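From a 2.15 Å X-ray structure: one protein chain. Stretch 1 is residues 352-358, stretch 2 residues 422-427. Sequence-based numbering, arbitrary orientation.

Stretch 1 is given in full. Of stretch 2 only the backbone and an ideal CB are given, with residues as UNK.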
# COMPACT_ATOMS: atom_id res chain seq x y z
N LEU A 352 -5.74 -4.24 16.34
CA LEU A 352 -4.34 -3.93 16.13
C LEU A 352 -4.19 -2.55 15.48
O LEU A 352 -3.24 -1.81 15.77
CB LEU A 352 -3.71 -4.99 15.24
CG LEU A 352 -2.28 -4.77 14.76
CD1 LEU A 352 -1.60 -6.11 14.59
CD2 LEU A 352 -2.28 -3.98 13.44
N GLU A 353 -5.14 -2.20 14.62
CA GLU A 353 -5.03 -0.93 13.92
C GLU A 353 -5.36 0.29 14.78
O GLU A 353 -4.82 1.37 14.58
CB GLU A 353 -5.93 -0.94 12.67
CG GLU A 353 -5.44 -0.02 11.59
CD GLU A 353 -4.04 -0.37 11.08
OE1 GLU A 353 -3.20 0.57 11.03
OE2 GLU A 353 -3.79 -1.56 10.74
N ALA A 354 -6.26 0.11 15.74
CA ALA A 354 -6.66 1.19 16.61
C ALA A 354 -5.63 1.35 17.70
O ALA A 354 -5.49 2.39 18.33
CB ALA A 354 -8.01 0.84 17.26
N THR A 355 -4.86 0.29 17.87
CA THR A 355 -3.91 0.17 18.95
C THR A 355 -2.40 0.10 18.63
O THR A 355 -1.55 0.45 19.47
CB THR A 355 -4.37 -1.09 19.73
OG1 THR A 355 -4.84 -0.72 21.03
CG2 THR A 355 -3.31 -2.13 19.75
N LEU A 356 -2.07 -0.37 17.44
CA LEU A 356 -0.67 -0.52 17.06
C LEU A 356 0.04 -1.49 18.03
O LEU A 356 1.16 -1.24 18.47
CB LEU A 356 0.03 0.83 17.06
CG LEU A 356 0.47 1.37 15.68
CD1 LEU A 356 -0.53 1.00 14.58
CD2 LEU A 356 0.66 2.87 15.79
N ARG A 357 -0.64 -2.59 18.36
CA ARG A 357 -0.11 -3.61 19.25
C ARG A 357 -0.49 -5.00 18.74
O ARG A 357 -1.50 -5.18 18.06
CB ARG A 357 -0.69 -3.47 20.66
CG ARG A 357 -0.35 -2.20 21.40
CD ARG A 357 1.11 -2.13 21.71
NE ARG A 357 1.40 -0.93 22.47
CZ ARG A 357 2.61 -0.60 22.91
NH1 ARG A 357 3.64 -1.41 22.68
NH2 ARG A 357 2.79 0.53 23.57
N PRO A 358 0.33 -6.02 19.06
CA PRO A 358 0.02 -7.38 18.62
C PRO A 358 -1.31 -7.74 19.30
O PRO A 358 -1.57 -7.29 20.43
CB PRO A 358 1.19 -8.19 19.17
CG PRO A 358 2.30 -7.19 19.31
CD PRO A 358 1.60 -5.96 19.80
N UNK A 422 11.02 -3.68 21.37
CA UNK A 422 10.68 -2.26 21.40
C UNK A 422 9.24 -2.10 20.93
O UNK A 422 8.70 -3.00 20.28
CB UNK A 422 11.64 -1.44 20.53
N UNK A 423 8.60 -1.00 21.29
CA UNK A 423 7.22 -0.77 20.87
C UNK A 423 7.12 -0.69 19.35
O UNK A 423 8.04 -0.21 18.68
CB UNK A 423 6.68 0.51 21.50
N UNK A 424 6.01 -1.19 18.78
CA UNK A 424 5.87 -1.11 17.32
C UNK A 424 5.63 0.36 16.94
O UNK A 424 5.06 1.12 17.74
CB UNK A 424 4.73 -2.00 16.82
N UNK A 425 6.07 0.76 15.75
CA UNK A 425 5.87 2.13 15.25
C UNK A 425 5.30 2.08 13.83
O UNK A 425 5.62 1.17 13.06
CB UNK A 425 7.18 2.92 15.27
N UNK A 426 4.45 3.04 13.50
CA UNK A 426 3.84 3.11 12.17
C UNK A 426 4.53 4.21 11.36
O UNK A 426 4.83 5.28 11.89
CB UNK A 426 2.34 3.37 12.27
N UNK A 427 4.81 3.93 10.10
CA UNK A 427 5.43 4.93 9.24
C UNK A 427 4.43 5.40 8.18
O UNK A 427 3.60 4.62 7.73
CB UNK A 427 6.69 4.37 8.58

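Stretch 1 ends a helix at Thr355, turns through Leu356 with positive phi, and runs on extended through Arg357 and Pro358. Leu356 lies nearest the neighbouring backbone, its CA 6.6 Å from the CA of position 424, so the contact should be read outward from there.

Position 422 asks for little. Its CA-to-CB bond points away, no atom of stretch 1 lies within 5.5 Å of the ideal CB, and phi of -67° with psi of 159° admits most residues, proline included. The deposited residue is Pro422, which makes no contact with stretch 1.

At position 423 the bond points sideways, yet a charge is waiting: the side chain of Arg357, bent at chi1 and chi2 (both m) and straight beyond, brings NH1 to 3.8 Å from the ideal CB. A short acceptor suits best, aspartate above all for its charge, with asparagine or serine as neutral alternatives. The residue is Asp423. Its OD2 takes a hydrogen bond from Arg357 NH1 at 3.1 Å, almost straight at 174°, within a salt bridge. The oxygen sits at the edge of the guanidinium, near its plane, where the N-H bonds point.

Position 424 points toward stretch 1, its ideal CB 4.0 Å from Leu356 O. So close to the turn, a compact side chain fits most easily: alanine, valine or proline, the last also allowed by phi of -71°. Pro424 is found here. Its CB packs 3.8 Å from Leu356 O, while its CD comes within 3.6 Å of Arg357 NH1, so one ring touches both the turn and the arginine that holds the preceding residue.

Position 425 turns away, with open space relative to stretch 1 and extended angles (-131°/146°) that favour beta-branched residues without requiring them. Val425 accordingly leaves the contact to its neighbours.

Position 426 again points toward stretch 1. The ideal CB lies 3.9 Å from Leu356 CD2, and the carboxylate of Glu353 lies farther along. An aliphatic residue would serve the leucine alone; a long chain with a positive end, lysine or arginine, could serve both. Arg426 does so: its CB packs 3.9 Å from Leu356 CD2, and Leu356 CD1 lies at the edge of its guanidinium. The charge pairing is loose, with Arg426 NE 4.5 Å from Glu353 OE1 and that oxygen well out of the guanidinium plane, so no N-H points at it.

Position 427 is out of reach and could take many residues suited to a strand. Glu427 makes no contact here.

Stretch 2 422-427: PDPVRE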
# COMPACT_ATOMS: atom_id res chain seq x y z
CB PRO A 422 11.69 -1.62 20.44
CG PRO A 422 12.22 -2.78 19.62
CD PRO A 422 12.25 -3.91 20.60
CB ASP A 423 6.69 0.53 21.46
CG ASP A 423 6.50 0.45 22.95
OD1 ASP A 423 6.34 1.51 23.59
OD2 ASP A 423 6.50 -0.69 23.48
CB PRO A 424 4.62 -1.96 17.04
CG PRO A 424 4.61 -2.95 18.20
CD PRO A 424 4.99 -2.08 19.38
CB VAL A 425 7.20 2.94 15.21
CG1 VAL A 425 7.72 3.15 16.61
CG2 VAL A 425 8.24 2.21 14.33
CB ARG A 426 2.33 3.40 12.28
CG ARG A 426 1.60 3.58 10.95
CD ARG A 426 0.08 3.29 11.03
NE ARG A 426 -0.70 4.29 11.75
CZ ARG A 426 -1.04 5.49 11.26
NH1 ARG A 426 -1.76 6.34 12.00
NH2 ARG A 426 -0.68 5.85 10.03
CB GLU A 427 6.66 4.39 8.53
CG GLU A 427 7.04 5.27 7.33
CD GLU A 427 8.34 4.89 6.65
OE1 GLU A 427 9.41 5.07 7.27
OE2 GLU A 427 8.28 4.43 5.48
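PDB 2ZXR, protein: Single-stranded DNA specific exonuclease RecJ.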